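Local coordinates for protein leucyl-tRNA synthetase subunit alpha (PDB 3PZ5) that is the editing (CP1) domain of a leucine–tRNA ligase, which probably hydrolyses the ester bond of tRNA charged with the wrong amino acid, at residues 43-49 / 115-119. The protein carries 1 engineered substitution. Numbering follows the deposited sequence.
Sequences VLAPEHP and YVLYE
Tyr118 lies across the turn of 43-49, its ring (chi1 t, -168°) covering the backbone carbonyl carbon of Glu47 with one face and running on to Pro49. Along the edge nearer the turn, CE1 of Tyr118 comes 3.9 Å from His48 CA, and its OH ends 3.5 Å from Pro49 CD. The surface beneath it is a type I beta turn, Ala45 to His48, closed by His48 N to Ala45 O at 3.0 Å; Pro46 (-56/-37) and Glu47 (-79/-10) hold its corners. The segments come closest at Ala45 and Val116, CA to CA 5.0 Å. Here no hydrogen bond crosses: Ala45 CB sits 3.3 Å from Val116 O and 4.1 Å from Tyr118 CB, and Ala45 CA makes a CH···O contact of 3.5 Å to Val116 O. Two residues before Ala45, Val43 meets Val116, both chi1 t, with 3.5 Å between Val43 CG1 and Val116 CG2. Tyr115 starts away from the strand, but chi1 p swings its ring round until OH is 4.3 Å from Val43 CG2; that hydroxyl is hydrogen-bonded to Asp135. Glu47 OE1 lies 4.0 Å from Tyr118 CB, while OE2 forms a salt bridge with Arg84. The packing is mainly apolar, joining the exit of a strand to a connecting loop of the editing domain. Strand 41-44 runs between strands 107-113 and 124-127; the loop linking those two includes 115-119 and passes over the end of the strand between them; beyond the turn, His48 ND1 caps Leu50 N at the start of helix 50-60, and Pro46 packs on helix 66-78.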
loop_
_atom_site.group_PDB
_atom_site.type_symbol
_atom_site.label_atom_id
_atom_site.label_comp_id
_atom_site.label_asym_id
_atom_site.label_seq_id
_atom_site.Cartn_x
_atom_site.Cartn_y
_atom_site.Cartn_z
ATOM N N VAL A 43 -1.052 -2.427 -2.855
ATOM C CA VAL A 43 -0.474 -3.480 -3.692
ATOM C C VAL A 43 -0.727 -4.883 -3.131
ATOM O O VAL A 43 -0.387 -5.174 -1.981
ATOM C CB VAL A 43 1.042 -3.255 -3.939
ATOM C CG1 VAL A 43 1.693 -4.504 -4.505
ATOM C CG2 VAL A 43 1.254 -2.098 -4.885
ATOM N N LEU A 44 -1.327 -5.738 -3.960
ATOM C CA LEU A 44 -1.538 -7.149 -3.631
ATOM C C LEU A 44 -0.479 -8.020 -4.292
ATOM O O LEU A 44 -0.078 -7.764 -5.430
ATOM C CB LEU A 44 -2.920 -7.624 -4.099
ATOM C CG LEU A 44 -4.201 -6.882 -3.716
ATOM C CD1 LEU A 44 -5.406 -7.599 -4.318
ATOM C CD2 LEU A 44 -4.353 -6.754 -2.209
ATOM N N ALA A 45 -0.037 -9.059 -3.590
ATOM C CA ALA A 45 0.864 -10.050 -4.175
ATOM C C ALA A 45 0.180 -10.698 -5.374
ATOM O O ALA A 45 -1.048 -10.792 -5.401
ATOM C CB ALA A 45 1.229 -11.101 -3.144
ATOM N N PRO A 46 0.961 -11.140 -6.377
ATOM C CA PRO A 46 0.351 -11.763 -7.557
ATOM C C PRO A 46 -0.536 -12.961 -7.204
ATOM O O PRO A 46 -1.591 -13.142 -7.816
ATOM C CB PRO A 46 1.559 -12.210 -8.382
ATOM C CG PRO A 46 2.659 -11.306 -7.957
ATOM C CD PRO A 46 2.428 -11.055 -6.502
ATOM N N GLU A 47 -0.124 -13.743 -6.207
ATOM C CA GLU A 47 -0.862 -14.927 -5.779
ATOM C C GLU A 47 -2.068 -14.608 -4.893
ATOM O O GLU A 47 -2.880 -15.496 -4.619
ATOM C CB GLU A 47 0.061 -15.906 -5.044
ATOM C CG GLU A 47 1.331 -16.283 -5.796
ATOM C CD GLU A 47 2.508 -15.371 -5.466
ATOM O OE1 GLU A 47 2.312 -14.142 -5.322
ATOM O OE2 GLU A 47 3.638 -15.894 -5.350
ATOM N N HIS A 48 -2.184 -13.356 -4.447
ATOM C CA HIS A 48 -3.274 -12.950 -3.549
ATOM C C HIS A 48 -4.636 -13.229 -4.186
ATOM O O HIS A 48 -4.896 -12.796 -5.308
ATOM C CB HIS A 48 -3.150 -11.474 -3.154
ATOM C CG HIS A 48 -4.028 -11.073 -2.006
ATOM N ND1 HIS A 48 -5.393 -10.923 -2.125
ATOM C CD2 HIS A 48 -3.729 -10.782 -0.717
ATOM C CE1 HIS A 48 -5.899 -10.565 -0.958
ATOM N NE2 HIS A 48 -4.910 -10.471 -0.088
ATOM N N PRO A 49 -5.506 -13.962 -3.466
ATOM C CA PRO A 49 -6.803 -14.412 -3.979
ATOM C C PRO A 49 -7.725 -13.298 -4.471
ATOM O O PRO A 49 -8.652 -13.570 -5.235
ATOM C CB PRO A 49 -7.427 -15.117 -2.769
ATOM C CG PRO A 49 -6.276 -15.579 -1.986
ATOM C CD PRO A 49 -5.258 -14.485 -2.112
ATOM N N TYR A 115 7.156 -7.374 -6.424
ATOM C CA TYR A 115 8.023 -7.249 -5.255
ATOM C C TYR A 115 7.317 -7.506 -3.922
ATOM O O TYR A 115 7.942 -7.458 -2.860
ATOM C CB TYR A 115 8.709 -5.878 -5.255
ATOM C CG TYR A 115 7.820 -4.718 -4.845
ATOM C CD1 TYR A 115 7.831 -4.237 -3.533
ATOM C CD2 TYR A 115 6.979 -4.094 -5.767
ATOM C CE1 TYR A 115 7.025 -3.174 -3.153
ATOM C CE2 TYR A 115 6.167 -3.031 -5.393
ATOM C CZ TYR A 115 6.197 -2.573 -4.086
ATOM O OH TYR A 115 5.395 -1.516 -3.709
ATOM N N VAL A 116 6.016 -7.768 -3.980
ATOM C CA VAL A 116 5.249 -8.092 -2.785
ATOM C C VAL A 116 4.984 -9.587 -2.743
ATOM O O VAL A 116 4.314 -10.136 -3.621
ATOM C CB VAL A 116 3.938 -7.285 -2.703
ATOM C CG1 VAL A 116 3.104 -7.723 -1.512
ATOM C CG2 VAL A 116 4.255 -5.809 -2.596
ATOM N N LEU A 117 5.527 -10.234 -1.717
ATOM C CA LEU A 117 5.417 -11.677 -1.554
ATOM C C LEU A 117 4.158 -12.061 -0.794
ATOM O O LEU A 117 3.786 -11.400 0.177
ATOM C CB LEU A 117 6.653 -12.227 -0.834
ATOM C CG LEU A 117 7.992 -12.099 -1.567
ATOM C CD1 LEU A 117 9.150 -12.309 -0.598
ATOM C CD2 LEU A 117 8.074 -13.071 -2.750
ATOM N N TYR A 118 3.514 -13.137 -1.242
ATOM C CA TYR A 118 2.324 -13.666 -0.580
ATOM C C TYR A 118 2.607 -14.170 0.841
ATOM O O TYR A 118 1.726 -14.139 1.701
ATOM C CB TYR A 118 1.684 -14.775 -1.424
ATOM C CG TYR A 118 0.301 -15.184 -0.954
ATOM C CD1 TYR A 118 -0.681 -14.219 -0.699
ATOM C CD2 TYR A 118 -0.030 -16.527 -0.771
ATOM C CE1 TYR A 118 -1.951 -14.577 -0.266
ATOM C CE2 TYR A 118 -1.305 -16.902 -0.341
ATOM C CZ TYR A 118 -2.260 -15.919 -0.092
ATOM O OH TYR A 118 -3.525 -16.262 0.334
ATOM N N GLU A 119 3.839 -14.620 1.071
ATOM C CA GLU A 119 4.261 -15.177 2.358
ATOM C C GLU A 119 4.168 -14.192 3.526
ATOM O O GLU A 119 3.692 -14.558 4.601
ATOM C CB GLU A 119 5.674 -15.746 2.254
#